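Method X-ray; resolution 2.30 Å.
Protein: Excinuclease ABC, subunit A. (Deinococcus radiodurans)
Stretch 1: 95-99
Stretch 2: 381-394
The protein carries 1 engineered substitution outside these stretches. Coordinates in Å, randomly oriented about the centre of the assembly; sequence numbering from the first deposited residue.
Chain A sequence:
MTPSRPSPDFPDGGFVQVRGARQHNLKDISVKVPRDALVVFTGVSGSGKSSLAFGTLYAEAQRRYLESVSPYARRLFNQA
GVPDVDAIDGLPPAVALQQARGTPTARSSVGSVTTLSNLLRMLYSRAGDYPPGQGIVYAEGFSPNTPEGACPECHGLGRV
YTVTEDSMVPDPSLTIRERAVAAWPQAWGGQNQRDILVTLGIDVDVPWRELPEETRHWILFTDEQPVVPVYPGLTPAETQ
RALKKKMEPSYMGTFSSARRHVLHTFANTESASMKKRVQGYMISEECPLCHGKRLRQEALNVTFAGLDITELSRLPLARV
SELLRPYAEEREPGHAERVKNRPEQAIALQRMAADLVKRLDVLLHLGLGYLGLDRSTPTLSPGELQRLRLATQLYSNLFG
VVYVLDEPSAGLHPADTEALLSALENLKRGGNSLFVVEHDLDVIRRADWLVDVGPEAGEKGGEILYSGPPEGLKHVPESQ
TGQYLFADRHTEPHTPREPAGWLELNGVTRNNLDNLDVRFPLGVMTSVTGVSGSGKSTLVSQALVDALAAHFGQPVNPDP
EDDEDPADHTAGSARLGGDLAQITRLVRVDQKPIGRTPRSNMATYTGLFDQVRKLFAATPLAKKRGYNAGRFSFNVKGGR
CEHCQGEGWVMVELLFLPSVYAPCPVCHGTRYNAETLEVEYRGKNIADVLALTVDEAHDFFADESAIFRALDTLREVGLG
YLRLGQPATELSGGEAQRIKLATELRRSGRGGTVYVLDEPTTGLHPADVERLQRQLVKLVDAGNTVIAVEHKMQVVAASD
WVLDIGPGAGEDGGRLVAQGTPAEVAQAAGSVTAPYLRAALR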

# COMPACT_ATOMS: atom_id res chain seq x y z
N VAL A 95 -1.69 -3.04 -16.01
CA VAL A 95 -2.08 -4.19 -15.19
C VAL A 95 -1.42 -5.47 -15.76
O VAL A 95 -1.57 -5.75 -16.93
CB VAL A 95 -3.63 -4.37 -15.18
CG1 VAL A 95 -4.04 -5.44 -14.18
CG2 VAL A 95 -4.33 -3.04 -14.88
N ALA A 96 -0.68 -6.21 -14.94
CA ALA A 96 -0.18 -7.52 -15.35
C ALA A 96 -1.19 -8.59 -14.95
O ALA A 96 -1.59 -8.67 -13.77
CB ALA A 96 1.19 -7.83 -14.74
N LEU A 97 -1.62 -9.38 -15.93
CA LEU A 97 -2.53 -10.51 -15.68
C LEU A 97 -1.83 -11.80 -15.20
O LEU A 97 -2.48 -12.83 -15.00
CB LEU A 97 -3.45 -10.77 -16.88
CG LEU A 97 -4.37 -9.56 -17.16
CD1 LEU A 97 -5.25 -9.83 -18.35
CD2 LEU A 97 -5.22 -9.19 -15.93
N GLN A 98 -0.51 -11.71 -14.98
CA GLN A 98 0.27 -12.76 -14.32
C GLN A 98 1.08 -12.17 -13.18
O GLN A 98 1.52 -11.02 -13.24
CB GLN A 98 1.19 -13.47 -15.31
CG GLN A 98 2.00 -14.63 -14.70
CD GLN A 98 1.91 -15.89 -15.51
OE1 GLN A 98 2.87 -16.26 -16.18
NE2 GLN A 98 0.75 -16.56 -15.48
N GLN A 99 1.28 -12.97 -12.14
CA GLN A 99 2.10 -12.58 -11.00
C GLN A 99 3.60 -12.68 -11.32
O GLN A 99 4.02 -13.45 -12.20
CB GLN A 99 1.75 -13.48 -9.82
CG GLN A 99 1.68 -12.79 -8.47
CD GLN A 99 1.29 -13.77 -7.38
OE1 GLN A 99 2.11 -14.60 -6.95
NE2 GLN A 99 0.03 -13.70 -6.92
N SER A 381 -3.40 -24.38 -13.12
CA SER A 381 -2.24 -24.18 -13.99
C SER A 381 -2.05 -22.68 -14.31
O SER A 381 -3.01 -21.90 -14.26
CB SER A 381 -2.40 -25.00 -15.26
OG SER A 381 -3.38 -24.45 -16.14
N PRO A 382 -0.81 -22.26 -14.63
CA PRO A 382 -0.59 -20.83 -14.98
C PRO A 382 -1.52 -20.29 -16.07
O PRO A 382 -1.87 -19.11 -16.05
CB PRO A 382 0.86 -20.82 -15.48
CG PRO A 382 1.50 -21.95 -14.77
CD PRO A 382 0.45 -23.03 -14.67
N GLY A 383 -1.93 -21.14 -17.01
CA GLY A 383 -2.76 -20.74 -18.12
C GLY A 383 -4.23 -20.71 -17.74
O GLY A 383 -5.03 -19.98 -18.35
N GLU A 384 -4.60 -21.52 -16.75
CA GLU A 384 -5.95 -21.50 -16.23
C GLU A 384 -6.26 -20.18 -15.50
O GLU A 384 -7.24 -19.52 -15.85
CB GLU A 384 -6.23 -22.72 -15.35
CG GLU A 384 -6.89 -23.89 -16.12
CD GLU A 384 -6.93 -25.22 -15.35
OE1 GLU A 384 -6.25 -25.35 -14.31
OE2 GLU A 384 -7.63 -26.16 -15.81
N LEU A 385 -5.42 -19.79 -14.54
CA LEU A 385 -5.70 -18.57 -13.77
C LEU A 385 -5.49 -17.27 -14.51
O LEU A 385 -6.07 -16.26 -14.14
CB LEU A 385 -5.03 -18.52 -12.39
CG LEU A 385 -3.60 -18.89 -12.06
CD1 LEU A 385 -2.57 -18.06 -12.84
CD2 LEU A 385 -3.40 -18.66 -10.58
N GLN A 386 -4.68 -17.30 -15.56
CA GLN A 386 -4.47 -16.11 -16.36
C GLN A 386 -5.67 -15.90 -17.26
O GLN A 386 -5.95 -14.77 -17.63
CB GLN A 386 -3.18 -16.19 -17.19
CG GLN A 386 -2.72 -14.84 -17.73
CD GLN A 386 -1.43 -14.91 -18.50
OE1 GLN A 386 -0.93 -13.90 -18.96
NE2 GLN A 386 -0.88 -16.11 -18.64
N ARG A 387 -6.37 -16.99 -17.57
CA ARG A 387 -7.58 -16.99 -18.38
C ARG A 387 -8.80 -16.59 -17.55
O ARG A 387 -9.70 -15.94 -18.06
CB ARG A 387 -7.81 -18.36 -19.04
CG ARG A 387 -7.46 -18.42 -20.53
CD ARG A 387 -7.56 -19.83 -21.13
NE ARG A 387 -6.28 -20.54 -21.09
CZ ARG A 387 -6.11 -21.79 -20.66
NH1 ARG A 387 -7.13 -22.52 -20.23
NH2 ARG A 387 -4.89 -22.32 -20.67
N LEU A 388 -8.83 -17.01 -16.29
CA LEU A 388 -9.84 -16.55 -15.34
C LEU A 388 -9.66 -15.09 -14.95
O LEU A 388 -10.54 -14.49 -14.33
CB LEU A 388 -9.76 -17.35 -14.06
CG LEU A 388 -10.30 -18.78 -13.96
CD1 LEU A 388 -9.85 -19.33 -12.62
CD2 LEU A 388 -11.82 -18.83 -14.10
N ARG A 389 -8.49 -14.53 -15.23
CA ARG A 389 -8.20 -13.14 -14.88
C ARG A 389 -8.54 -12.25 -16.07
O ARG A 389 -8.98 -11.12 -15.91
CB ARG A 389 -6.77 -12.99 -14.43
CG ARG A 389 -6.63 -11.92 -13.39
CD ARG A 389 -5.91 -12.39 -12.14
NE ARG A 389 -4.55 -11.86 -12.03
CZ ARG A 389 -4.23 -10.58 -11.84
NH1 ARG A 389 -5.16 -9.63 -11.77
NH2 ARG A 389 -2.95 -10.24 -11.74
N LEU A 390 -8.32 -12.80 -17.25
CA LEU A 390 -8.74 -12.23 -18.51
C LEU A 390 -10.27 -12.06 -18.53
O LEU A 390 -10.78 -10.98 -18.85
CB LEU A 390 -8.28 -13.14 -19.64
CG LEU A 390 -8.28 -12.55 -21.04
CD1 LEU A 390 -7.39 -11.34 -21.08
CD2 LEU A 390 -7.87 -13.55 -22.12
N ALA A 391 -10.99 -13.12 -18.18
CA ALA A 391 -12.44 -13.13 -18.18
C ALA A 391 -12.98 -12.06 -17.24
O ALA A 391 -13.92 -11.33 -17.59
CB ALA A 391 -12.96 -14.48 -17.79
N THR A 392 -12.35 -11.93 -16.07
CA THR A 392 -12.80 -10.97 -15.03
C THR A 392 -12.65 -9.52 -15.48
O THR A 392 -13.44 -8.65 -15.09
CB THR A 392 -12.05 -11.21 -13.70
OG1 THR A 392 -12.24 -12.57 -13.30
CG2 THR A 392 -12.57 -10.31 -12.62
N GLN A 393 -11.62 -9.28 -16.28
CA GLN A 393 -11.33 -7.96 -16.83
C GLN A 393 -12.40 -7.57 -17.86
O GLN A 393 -12.68 -6.38 -18.05
CB GLN A 393 -9.96 -7.94 -17.51
CG GLN A 393 -8.75 -8.07 -16.61
CD GLN A 393 -8.91 -7.47 -15.21
OE1 GLN A 393 -8.88 -6.24 -15.01
NE2 GLN A 393 -9.06 -8.35 -14.23
N LEU A 394 -12.96 -8.58 -18.52
CA LEU A 394 -13.89 -8.35 -19.62
C LEU A 394 -15.24 -7.85 -19.14
O LEU A 394 -16.08 -7.42 -19.95
CB LEU A 394 -14.04 -9.60 -20.49
CG LEU A 394 -13.09 -9.71 -21.70
CD1 LEU A 394 -13.33 -11.00 -22.45
CD2 LEU A 394 -13.29 -8.52 -22.64

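The end of a strand, 95-96, and the loop that follows it lie against one side of a helix that begins at P382. The backbones come closest at L97 and Q386, whose CA atoms are 6.0 Å apart. No hydrogen bond joins the two stretches, so packing dominates.

L97 covers the most surface. Its side chain is buried along the helix and reaches residues on successive turns. L97 CD1 meets L390 CD1 at 3.8 Å, an apolar contact. L97 CD2 lies 3.8 Å from Q393 CG and 4.0 Å from R389 CG, so the aliphatic parts of two polar side chains extend the greasy surface. The carbonyl L97 O sits 3.4 Å from Q386 CG.

The CA-to-CB bond of R389 points toward the other stretch. Its guanidinium has L97 CA over one face. R389 NH2 comes within 2.9 Å of A96 O, but the angle is too poor for a hydrogen bond. R389 NH1 is hydrogen-bonded elsewhere in the structure.

Q98 starts out sideways, but its end comes nearer, beside P382 and Q386. Its amide is probably turned over in the model, so its polar contacts are left unassigned.

Just before the helix, S381 caps its N-terminus: E384 N donates to S381 OG at 3.2 Å. Within the helix, Q393 NE2 donates to R389 O at 3.2 Å.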